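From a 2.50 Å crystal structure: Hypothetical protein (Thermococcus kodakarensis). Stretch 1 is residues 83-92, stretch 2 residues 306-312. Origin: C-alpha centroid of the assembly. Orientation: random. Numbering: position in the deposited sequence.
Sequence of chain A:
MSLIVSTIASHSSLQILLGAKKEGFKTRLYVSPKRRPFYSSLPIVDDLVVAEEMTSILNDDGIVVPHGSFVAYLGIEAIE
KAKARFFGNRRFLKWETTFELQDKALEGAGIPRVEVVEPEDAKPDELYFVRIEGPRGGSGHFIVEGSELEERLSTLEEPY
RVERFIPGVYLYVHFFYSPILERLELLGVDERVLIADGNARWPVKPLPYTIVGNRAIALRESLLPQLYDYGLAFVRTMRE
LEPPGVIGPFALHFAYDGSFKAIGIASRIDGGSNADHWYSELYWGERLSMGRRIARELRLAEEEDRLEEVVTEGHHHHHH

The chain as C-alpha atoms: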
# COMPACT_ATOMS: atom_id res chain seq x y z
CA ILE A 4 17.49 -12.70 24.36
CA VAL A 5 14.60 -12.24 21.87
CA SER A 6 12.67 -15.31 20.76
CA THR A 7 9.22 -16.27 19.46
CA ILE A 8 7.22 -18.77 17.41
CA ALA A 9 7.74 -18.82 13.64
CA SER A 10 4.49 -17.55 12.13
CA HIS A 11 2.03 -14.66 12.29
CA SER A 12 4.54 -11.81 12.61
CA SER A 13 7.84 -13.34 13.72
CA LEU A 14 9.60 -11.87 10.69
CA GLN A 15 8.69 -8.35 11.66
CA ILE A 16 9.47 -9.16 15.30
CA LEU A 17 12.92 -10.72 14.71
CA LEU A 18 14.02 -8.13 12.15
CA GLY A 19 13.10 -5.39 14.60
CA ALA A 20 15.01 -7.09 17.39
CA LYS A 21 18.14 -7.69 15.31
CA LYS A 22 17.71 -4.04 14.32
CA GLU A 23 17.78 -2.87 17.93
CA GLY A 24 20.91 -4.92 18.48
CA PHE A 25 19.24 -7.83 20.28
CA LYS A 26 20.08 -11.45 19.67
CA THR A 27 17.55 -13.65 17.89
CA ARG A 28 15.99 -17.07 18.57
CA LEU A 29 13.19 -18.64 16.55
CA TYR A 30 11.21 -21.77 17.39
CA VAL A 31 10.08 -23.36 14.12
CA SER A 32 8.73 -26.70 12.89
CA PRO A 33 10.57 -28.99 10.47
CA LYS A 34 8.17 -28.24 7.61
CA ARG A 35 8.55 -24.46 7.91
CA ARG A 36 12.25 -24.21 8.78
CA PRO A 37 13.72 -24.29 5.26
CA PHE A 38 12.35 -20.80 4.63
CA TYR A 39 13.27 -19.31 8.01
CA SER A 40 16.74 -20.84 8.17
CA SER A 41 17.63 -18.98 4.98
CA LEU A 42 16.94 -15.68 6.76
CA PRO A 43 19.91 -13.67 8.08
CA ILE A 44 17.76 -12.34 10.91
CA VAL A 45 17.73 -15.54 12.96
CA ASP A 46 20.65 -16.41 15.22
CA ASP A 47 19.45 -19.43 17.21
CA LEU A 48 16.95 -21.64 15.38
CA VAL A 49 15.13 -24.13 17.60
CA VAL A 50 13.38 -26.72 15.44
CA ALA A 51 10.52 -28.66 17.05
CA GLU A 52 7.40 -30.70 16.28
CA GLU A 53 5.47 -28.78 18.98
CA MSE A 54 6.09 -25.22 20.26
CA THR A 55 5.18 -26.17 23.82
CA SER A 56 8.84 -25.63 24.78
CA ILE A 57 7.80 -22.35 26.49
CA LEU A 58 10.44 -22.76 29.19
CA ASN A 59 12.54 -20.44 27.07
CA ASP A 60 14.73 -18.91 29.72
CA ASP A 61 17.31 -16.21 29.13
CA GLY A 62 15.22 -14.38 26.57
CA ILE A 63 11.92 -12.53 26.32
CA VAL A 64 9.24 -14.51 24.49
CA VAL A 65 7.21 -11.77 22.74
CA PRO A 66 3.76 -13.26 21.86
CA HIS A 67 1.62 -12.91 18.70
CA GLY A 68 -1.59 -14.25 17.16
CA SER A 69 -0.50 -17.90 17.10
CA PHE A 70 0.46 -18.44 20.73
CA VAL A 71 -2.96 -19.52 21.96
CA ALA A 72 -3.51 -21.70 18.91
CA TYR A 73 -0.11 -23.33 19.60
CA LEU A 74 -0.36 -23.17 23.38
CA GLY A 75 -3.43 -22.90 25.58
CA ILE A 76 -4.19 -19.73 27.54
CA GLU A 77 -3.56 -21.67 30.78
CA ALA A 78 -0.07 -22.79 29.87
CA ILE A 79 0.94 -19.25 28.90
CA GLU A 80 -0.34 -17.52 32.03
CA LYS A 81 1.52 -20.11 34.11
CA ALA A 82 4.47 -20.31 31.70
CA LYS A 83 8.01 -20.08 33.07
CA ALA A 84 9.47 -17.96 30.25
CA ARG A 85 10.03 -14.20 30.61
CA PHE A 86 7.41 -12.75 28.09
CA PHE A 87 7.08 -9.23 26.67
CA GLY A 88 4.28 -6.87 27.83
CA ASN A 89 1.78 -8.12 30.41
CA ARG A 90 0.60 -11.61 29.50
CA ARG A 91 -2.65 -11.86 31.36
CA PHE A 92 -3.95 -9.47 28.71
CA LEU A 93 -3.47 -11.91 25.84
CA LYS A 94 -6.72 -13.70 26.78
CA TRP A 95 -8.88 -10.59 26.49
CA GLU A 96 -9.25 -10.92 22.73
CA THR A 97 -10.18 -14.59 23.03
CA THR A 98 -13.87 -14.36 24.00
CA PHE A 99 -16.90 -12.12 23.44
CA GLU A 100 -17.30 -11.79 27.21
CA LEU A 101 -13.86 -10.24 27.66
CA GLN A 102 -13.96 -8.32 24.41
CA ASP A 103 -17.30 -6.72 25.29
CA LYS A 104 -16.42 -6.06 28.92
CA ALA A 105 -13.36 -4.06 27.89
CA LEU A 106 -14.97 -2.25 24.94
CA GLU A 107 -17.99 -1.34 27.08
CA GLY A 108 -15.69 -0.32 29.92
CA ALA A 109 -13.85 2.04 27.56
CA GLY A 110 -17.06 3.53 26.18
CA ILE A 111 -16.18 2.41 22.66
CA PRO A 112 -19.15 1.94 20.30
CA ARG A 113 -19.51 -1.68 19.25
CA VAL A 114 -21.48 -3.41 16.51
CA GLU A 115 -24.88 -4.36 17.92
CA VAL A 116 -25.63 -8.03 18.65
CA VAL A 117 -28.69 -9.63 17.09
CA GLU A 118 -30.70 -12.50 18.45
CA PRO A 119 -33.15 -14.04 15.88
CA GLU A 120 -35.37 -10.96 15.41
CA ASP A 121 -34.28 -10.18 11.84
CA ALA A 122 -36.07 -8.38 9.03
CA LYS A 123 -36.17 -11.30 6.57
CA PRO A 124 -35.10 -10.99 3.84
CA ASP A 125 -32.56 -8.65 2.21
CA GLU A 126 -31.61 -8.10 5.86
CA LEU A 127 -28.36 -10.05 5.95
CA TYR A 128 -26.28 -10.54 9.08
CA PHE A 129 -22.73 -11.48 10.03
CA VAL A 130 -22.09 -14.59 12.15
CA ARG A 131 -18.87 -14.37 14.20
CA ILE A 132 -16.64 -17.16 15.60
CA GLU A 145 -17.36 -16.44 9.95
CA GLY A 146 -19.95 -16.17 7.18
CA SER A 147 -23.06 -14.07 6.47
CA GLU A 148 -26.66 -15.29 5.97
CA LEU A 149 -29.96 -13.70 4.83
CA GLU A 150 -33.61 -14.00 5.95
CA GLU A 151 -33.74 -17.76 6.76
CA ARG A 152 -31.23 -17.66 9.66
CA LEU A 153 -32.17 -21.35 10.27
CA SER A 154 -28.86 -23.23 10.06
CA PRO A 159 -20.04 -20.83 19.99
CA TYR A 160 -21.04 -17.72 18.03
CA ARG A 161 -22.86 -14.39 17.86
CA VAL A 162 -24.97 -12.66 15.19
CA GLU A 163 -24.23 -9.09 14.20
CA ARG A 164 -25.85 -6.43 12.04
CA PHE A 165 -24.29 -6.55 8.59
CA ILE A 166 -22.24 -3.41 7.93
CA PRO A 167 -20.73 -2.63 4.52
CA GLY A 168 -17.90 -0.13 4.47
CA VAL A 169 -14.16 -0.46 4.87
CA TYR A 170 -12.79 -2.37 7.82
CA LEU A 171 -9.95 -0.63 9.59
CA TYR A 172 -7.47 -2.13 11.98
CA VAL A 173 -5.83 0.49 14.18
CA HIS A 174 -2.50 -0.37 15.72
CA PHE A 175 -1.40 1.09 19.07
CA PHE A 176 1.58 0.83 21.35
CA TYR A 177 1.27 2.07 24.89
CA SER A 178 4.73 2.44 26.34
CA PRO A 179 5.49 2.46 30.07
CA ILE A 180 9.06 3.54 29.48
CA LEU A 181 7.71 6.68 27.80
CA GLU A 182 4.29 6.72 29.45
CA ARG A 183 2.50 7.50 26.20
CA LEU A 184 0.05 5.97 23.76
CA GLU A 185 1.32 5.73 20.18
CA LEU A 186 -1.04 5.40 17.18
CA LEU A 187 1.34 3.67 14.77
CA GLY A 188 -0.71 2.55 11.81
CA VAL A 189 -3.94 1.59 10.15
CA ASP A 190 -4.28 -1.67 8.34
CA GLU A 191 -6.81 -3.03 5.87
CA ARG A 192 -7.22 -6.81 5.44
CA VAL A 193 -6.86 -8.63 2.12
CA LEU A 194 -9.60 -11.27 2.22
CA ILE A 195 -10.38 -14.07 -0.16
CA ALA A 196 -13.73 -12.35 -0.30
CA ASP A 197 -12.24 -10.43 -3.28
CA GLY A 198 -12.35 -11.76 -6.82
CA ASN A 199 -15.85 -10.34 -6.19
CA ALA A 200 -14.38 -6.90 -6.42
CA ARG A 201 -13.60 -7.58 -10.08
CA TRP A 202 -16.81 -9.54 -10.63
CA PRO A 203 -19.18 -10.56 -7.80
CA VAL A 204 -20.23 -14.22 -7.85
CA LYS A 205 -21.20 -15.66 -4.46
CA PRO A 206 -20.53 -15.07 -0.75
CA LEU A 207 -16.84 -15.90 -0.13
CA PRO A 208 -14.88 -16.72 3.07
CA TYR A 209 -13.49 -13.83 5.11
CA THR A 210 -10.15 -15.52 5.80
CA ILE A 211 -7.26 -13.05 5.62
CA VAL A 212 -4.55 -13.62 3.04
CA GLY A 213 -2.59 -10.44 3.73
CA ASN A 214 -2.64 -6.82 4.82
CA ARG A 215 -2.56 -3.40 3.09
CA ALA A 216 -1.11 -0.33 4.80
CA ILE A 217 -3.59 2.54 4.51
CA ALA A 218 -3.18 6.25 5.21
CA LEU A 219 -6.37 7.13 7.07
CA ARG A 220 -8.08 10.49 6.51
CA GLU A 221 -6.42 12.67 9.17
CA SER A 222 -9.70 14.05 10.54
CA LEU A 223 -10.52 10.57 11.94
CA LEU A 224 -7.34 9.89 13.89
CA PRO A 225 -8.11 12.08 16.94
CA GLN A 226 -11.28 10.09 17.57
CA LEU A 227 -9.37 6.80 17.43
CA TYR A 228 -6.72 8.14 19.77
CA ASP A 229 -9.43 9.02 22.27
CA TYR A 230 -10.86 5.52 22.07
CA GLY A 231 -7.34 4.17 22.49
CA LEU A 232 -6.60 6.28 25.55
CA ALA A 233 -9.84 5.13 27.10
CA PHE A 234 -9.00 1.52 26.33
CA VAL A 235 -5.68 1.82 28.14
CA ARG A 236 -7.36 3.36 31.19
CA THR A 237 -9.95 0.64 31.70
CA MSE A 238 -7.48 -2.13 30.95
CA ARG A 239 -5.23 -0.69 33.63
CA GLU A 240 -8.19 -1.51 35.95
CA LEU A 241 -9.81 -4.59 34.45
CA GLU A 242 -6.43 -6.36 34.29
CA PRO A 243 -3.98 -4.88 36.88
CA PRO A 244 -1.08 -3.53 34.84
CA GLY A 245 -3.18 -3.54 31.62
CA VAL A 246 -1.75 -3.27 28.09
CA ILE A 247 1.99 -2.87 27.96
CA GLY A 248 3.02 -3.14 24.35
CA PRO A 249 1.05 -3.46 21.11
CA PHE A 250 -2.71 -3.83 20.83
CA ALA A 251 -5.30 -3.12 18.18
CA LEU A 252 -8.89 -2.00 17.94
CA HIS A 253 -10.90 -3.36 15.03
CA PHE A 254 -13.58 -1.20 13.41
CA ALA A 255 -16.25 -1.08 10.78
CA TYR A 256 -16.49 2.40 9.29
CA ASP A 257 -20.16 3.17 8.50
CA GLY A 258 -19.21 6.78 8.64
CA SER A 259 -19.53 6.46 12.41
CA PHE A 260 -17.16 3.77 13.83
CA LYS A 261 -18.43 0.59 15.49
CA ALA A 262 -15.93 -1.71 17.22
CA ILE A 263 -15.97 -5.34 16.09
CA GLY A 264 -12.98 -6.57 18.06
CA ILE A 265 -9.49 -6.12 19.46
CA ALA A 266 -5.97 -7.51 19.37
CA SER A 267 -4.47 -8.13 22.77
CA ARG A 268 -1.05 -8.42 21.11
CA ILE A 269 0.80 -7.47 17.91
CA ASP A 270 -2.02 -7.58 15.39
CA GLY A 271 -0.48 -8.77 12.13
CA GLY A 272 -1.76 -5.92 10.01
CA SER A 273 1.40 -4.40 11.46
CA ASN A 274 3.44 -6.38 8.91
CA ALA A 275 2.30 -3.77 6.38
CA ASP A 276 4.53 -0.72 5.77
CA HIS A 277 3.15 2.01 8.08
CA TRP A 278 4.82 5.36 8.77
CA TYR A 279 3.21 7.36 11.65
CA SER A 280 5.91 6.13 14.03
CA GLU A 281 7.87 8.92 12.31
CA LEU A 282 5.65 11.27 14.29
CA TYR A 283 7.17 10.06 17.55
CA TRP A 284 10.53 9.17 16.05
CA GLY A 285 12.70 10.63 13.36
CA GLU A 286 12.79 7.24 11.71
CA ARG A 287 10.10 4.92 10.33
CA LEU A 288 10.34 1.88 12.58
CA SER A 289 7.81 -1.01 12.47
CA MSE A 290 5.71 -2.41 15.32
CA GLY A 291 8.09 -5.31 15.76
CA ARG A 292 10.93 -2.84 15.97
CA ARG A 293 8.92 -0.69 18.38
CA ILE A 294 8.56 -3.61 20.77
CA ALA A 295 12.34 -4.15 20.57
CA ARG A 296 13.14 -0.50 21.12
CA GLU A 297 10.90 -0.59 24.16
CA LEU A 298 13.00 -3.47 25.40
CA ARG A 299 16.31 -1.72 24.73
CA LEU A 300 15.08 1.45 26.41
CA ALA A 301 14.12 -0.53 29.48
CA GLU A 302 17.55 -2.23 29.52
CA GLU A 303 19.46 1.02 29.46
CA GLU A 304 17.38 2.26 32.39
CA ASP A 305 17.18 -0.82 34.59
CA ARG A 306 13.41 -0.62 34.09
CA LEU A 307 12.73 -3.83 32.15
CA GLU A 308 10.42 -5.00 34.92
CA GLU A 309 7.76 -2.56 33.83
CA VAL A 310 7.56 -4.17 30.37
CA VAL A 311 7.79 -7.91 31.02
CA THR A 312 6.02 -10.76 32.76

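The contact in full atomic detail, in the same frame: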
# COMPACT_ATOMS: atom_id res chain seq x y z
N LYS A 83 6.79 -20.43 32.35
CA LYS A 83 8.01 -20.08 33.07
C LYS A 83 8.80 -18.97 32.38
O LYS A 83 9.45 -18.16 33.04
CB LYS A 83 8.88 -21.33 33.21
CG LYS A 83 9.68 -21.40 34.49
CD LYS A 83 10.82 -22.41 34.40
CE LYS A 83 11.91 -21.90 33.46
NZ LYS A 83 13.10 -22.79 33.46
N ALA A 84 8.74 -18.94 31.05
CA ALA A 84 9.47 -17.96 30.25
C ALA A 84 9.19 -16.50 30.63
O ALA A 84 8.15 -16.18 31.20
CB ALA A 84 9.17 -18.19 28.76
N ARG A 85 10.12 -15.62 30.29
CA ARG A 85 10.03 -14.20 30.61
C ARG A 85 8.85 -13.37 30.05
O ARG A 85 8.24 -12.64 30.82
CB ARG A 85 11.35 -13.53 30.25
CG ARG A 85 11.70 -12.38 31.16
CD ARG A 85 13.17 -12.46 31.59
NE ARG A 85 13.43 -11.47 32.62
CZ ARG A 85 12.75 -11.38 33.76
NH1 ARG A 85 11.75 -12.23 34.01
NH2 ARG A 85 13.07 -10.44 34.66
N PHE A 86 8.55 -13.46 28.75
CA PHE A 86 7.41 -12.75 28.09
C PHE A 86 7.31 -11.23 28.06
O PHE A 86 7.27 -10.58 29.09
CB PHE A 86 6.07 -13.25 28.62
CG PHE A 86 5.55 -14.47 27.92
CD1 PHE A 86 6.20 -15.70 28.07
CD2 PHE A 86 4.41 -14.41 27.14
CE1 PHE A 86 5.70 -16.86 27.44
CE2 PHE A 86 3.91 -15.54 26.50
CZ PHE A 86 4.55 -16.76 26.65
N PHE A 87 7.20 -10.68 26.85
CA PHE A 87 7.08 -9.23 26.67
C PHE A 87 5.66 -8.69 26.91
O PHE A 87 4.69 -9.32 26.50
CB PHE A 87 7.51 -8.82 25.27
CG PHE A 87 7.51 -7.34 25.05
CD1 PHE A 87 8.59 -6.56 25.46
CD2 PHE A 87 6.39 -6.70 24.51
CE1 PHE A 87 8.56 -5.16 25.34
CE2 PHE A 87 6.35 -5.31 24.39
CZ PHE A 87 7.43 -4.54 24.80
N GLY A 88 5.56 -7.53 27.57
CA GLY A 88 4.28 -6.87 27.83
C GLY A 88 3.10 -7.63 28.42
O GLY A 88 2.39 -8.34 27.71
N ASN A 89 2.86 -7.43 29.71
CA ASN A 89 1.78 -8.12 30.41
C ASN A 89 1.81 -9.57 29.97
O ASN A 89 2.90 -10.09 29.68
CB ASN A 89 0.42 -7.51 30.13
CG ASN A 89 -0.60 -7.79 31.25
OD1 ASN A 89 -0.80 -8.94 31.64
ND2 ASN A 89 -1.23 -6.75 31.75
N ARG A 90 0.65 -10.21 29.89
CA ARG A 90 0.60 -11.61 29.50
C ARG A 90 -0.76 -12.13 29.90
O ARG A 90 -1.27 -13.10 29.34
CB ARG A 90 1.69 -12.43 30.21
CG ARG A 90 1.78 -13.87 29.72
CD ARG A 90 3.04 -14.58 30.22
NE ARG A 90 2.87 -15.30 31.48
CZ ARG A 90 3.89 -15.66 32.25
NH1 ARG A 90 5.13 -15.36 31.87
NH2 ARG A 90 3.68 -16.32 33.39
N ARG A 91 -1.34 -11.48 30.90
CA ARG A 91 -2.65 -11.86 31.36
C ARG A 91 -3.65 -11.22 30.41
O ARG A 91 -4.80 -11.63 30.32
CB ARG A 91 -2.88 -11.40 32.79
CG ARG A 91 -2.49 -12.46 33.84
CD ARG A 91 -1.17 -12.15 34.51
NE ARG A 91 -1.17 -10.79 35.04
CZ ARG A 91 -0.07 -10.15 35.41
NH1 ARG A 91 1.12 -10.75 35.32
NH2 ARG A 91 -0.15 -8.90 35.84
N PHE A 92 -3.16 -10.21 29.68
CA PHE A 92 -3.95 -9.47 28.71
C PHE A 92 -4.27 -10.29 27.46
O PHE A 92 -5.37 -10.23 26.93
CB PHE A 92 -3.18 -8.20 28.33
CG PHE A 92 -3.85 -7.36 27.26
CD1 PHE A 92 -5.22 -7.10 27.30
CD2 PHE A 92 -3.09 -6.77 26.25
CE1 PHE A 92 -5.82 -6.25 26.35
CE2 PHE A 92 -3.67 -5.94 25.30
CZ PHE A 92 -5.04 -5.68 25.34
N ARG A 306 14.86 -0.45 33.94
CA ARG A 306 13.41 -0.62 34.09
C ARG A 306 13.27 -2.11 33.79
O ARG A 306 13.55 -2.94 34.65
CB ARG A 306 12.65 0.19 33.04
CG ARG A 306 11.69 1.23 33.59
CD ARG A 306 12.40 2.54 33.95
NE ARG A 306 11.99 3.66 33.10
CZ ARG A 306 10.73 4.09 32.95
NH1 ARG A 306 9.73 3.49 33.60
NH2 ARG A 306 10.48 5.11 32.15
N LEU A 307 12.86 -2.44 32.58
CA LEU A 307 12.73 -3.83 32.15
C LEU A 307 11.81 -4.71 32.99
O LEU A 307 11.52 -5.85 32.62
CB LEU A 307 14.13 -4.48 32.07
CG LEU A 307 14.32 -5.77 31.24
CD1 LEU A 307 14.09 -6.99 32.10
CD2 LEU A 307 13.39 -5.76 30.02
N GLU A 308 11.33 -4.20 34.11
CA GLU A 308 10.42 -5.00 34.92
C GLU A 308 9.04 -4.50 34.56
O GLU A 308 8.06 -5.24 34.59
CB GLU A 308 10.67 -4.79 36.42
CG GLU A 308 10.01 -5.86 37.30
CD GLU A 308 8.51 -6.03 37.04
OE1 GLU A 308 7.72 -5.11 37.40
OE2 GLU A 308 8.12 -7.08 36.46
N GLU A 309 9.00 -3.22 34.20
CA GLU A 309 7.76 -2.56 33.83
C GLU A 309 7.20 -3.02 32.48
O GLU A 309 6.04 -2.74 32.17
CB GLU A 309 7.97 -1.04 33.77
CG GLU A 309 8.55 -0.42 35.04
CD GLU A 309 8.65 1.10 34.93
OE1 GLU A 309 9.64 1.66 35.44
OE2 GLU A 309 7.74 1.73 34.34
N VAL A 310 8.02 -3.71 31.68
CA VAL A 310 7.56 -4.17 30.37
C VAL A 310 7.52 -5.68 30.17
O VAL A 310 7.21 -6.14 29.07
CB VAL A 310 8.41 -3.57 29.20
CG1 VAL A 310 8.43 -2.05 29.28
CG2 VAL A 310 9.82 -4.13 29.23
N VAL A 311 7.82 -6.46 31.20
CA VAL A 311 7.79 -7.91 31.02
C VAL A 311 6.89 -8.62 32.01
O VAL A 311 6.27 -8.00 32.84
CB VAL A 311 9.21 -8.53 31.11
CG1 VAL A 311 10.10 -7.92 30.04
CG2 VAL A 311 9.79 -8.31 32.51
N THR A 312 6.85 -9.94 31.89
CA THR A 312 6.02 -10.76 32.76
C THR A 312 6.58 -12.17 32.98
O THR A 312 6.42 -13.01 32.06
CB THR A 312 4.60 -10.84 32.19
OG1 THR A 312 3.93 -9.61 32.48
CG2 THR A 312 3.83 -12.02 32.80

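Two segments more than two hundred residues apart in sequence meet here, neither forming regular helix or strand, and bury about 460 Å² between them. Backbone atoms do most of the joining: Phe87 and Val311 form a single beta bridge, their CA atoms 4.6 Å apart.

Lys83 lies outside the contact, and Ala84 barely enters it. Arg85 is the first residue to contribute substantially. Its long aliphatic portion carries the guanidinium across the edge of the contact, where Val311 CG2 lies over one face of the planar group, 4.4 Å from Arg85 CZ. Such a residue suits an exposed margin, since its flat end can cover a methyl group while its charge remains near solvent. The carbonyl of Arg85 sits implausibly near the end of the model at Thr312, so little should be built on its position.

Phe86 offers the firmer backbone link: Thr312 N donates to Phe86 O at 2.9 Å. The ring itself is buried but its end leads away from stretch 2, so its main contribution to the pairing is the carbonyl.

At Phe87 the CA-to-CB bond points away, yet the end of the side chain comes nearer. The ring lies with Val310 O over one face, and Phe87 CE1 approaches Val310 CB at 4.2 Å. A large aromatic and a compact branched side chain thus pack together in a buried setting.

Gly88 follows, and its amide completes the bridge: Gly88 N donates to Val310 O at 2.6 Å with an angle of 150°. Its positive phi of 50° favours glycine, and a CB here would be crowded by the preceding ring, at 3.3 Å from Phe87 CD2.

Asn89 serves both segments. Its side chain folds back on its own stretch, where Asn89 OD1 accepts from Arg90 N at 2.6 Å and from Arg91 N at 2.7 Å, a compact turn for which a short amide side chain is well suited. Its backbone carbonyl meets the other stretch: Asn89 O lies 3.0 Å from Thr312 OG1, a weak hydrogen bond, whose proton could instead go to Val311 O.

The CA-to-CB bond of Arg90 points toward stretch 2. Its CB packs against the threonine methyl, Arg90 CB to Thr312 CG2 being 3.4 Å, and that methyl also lies over one face of its guanidinium. Arg91 adds a looser contact, with Arg91 NH1 3.9 Å from Thr312 CG2. Threonine therefore suits this crowded position, combining a hydroxyl for the backbone with a methyl for the arginines.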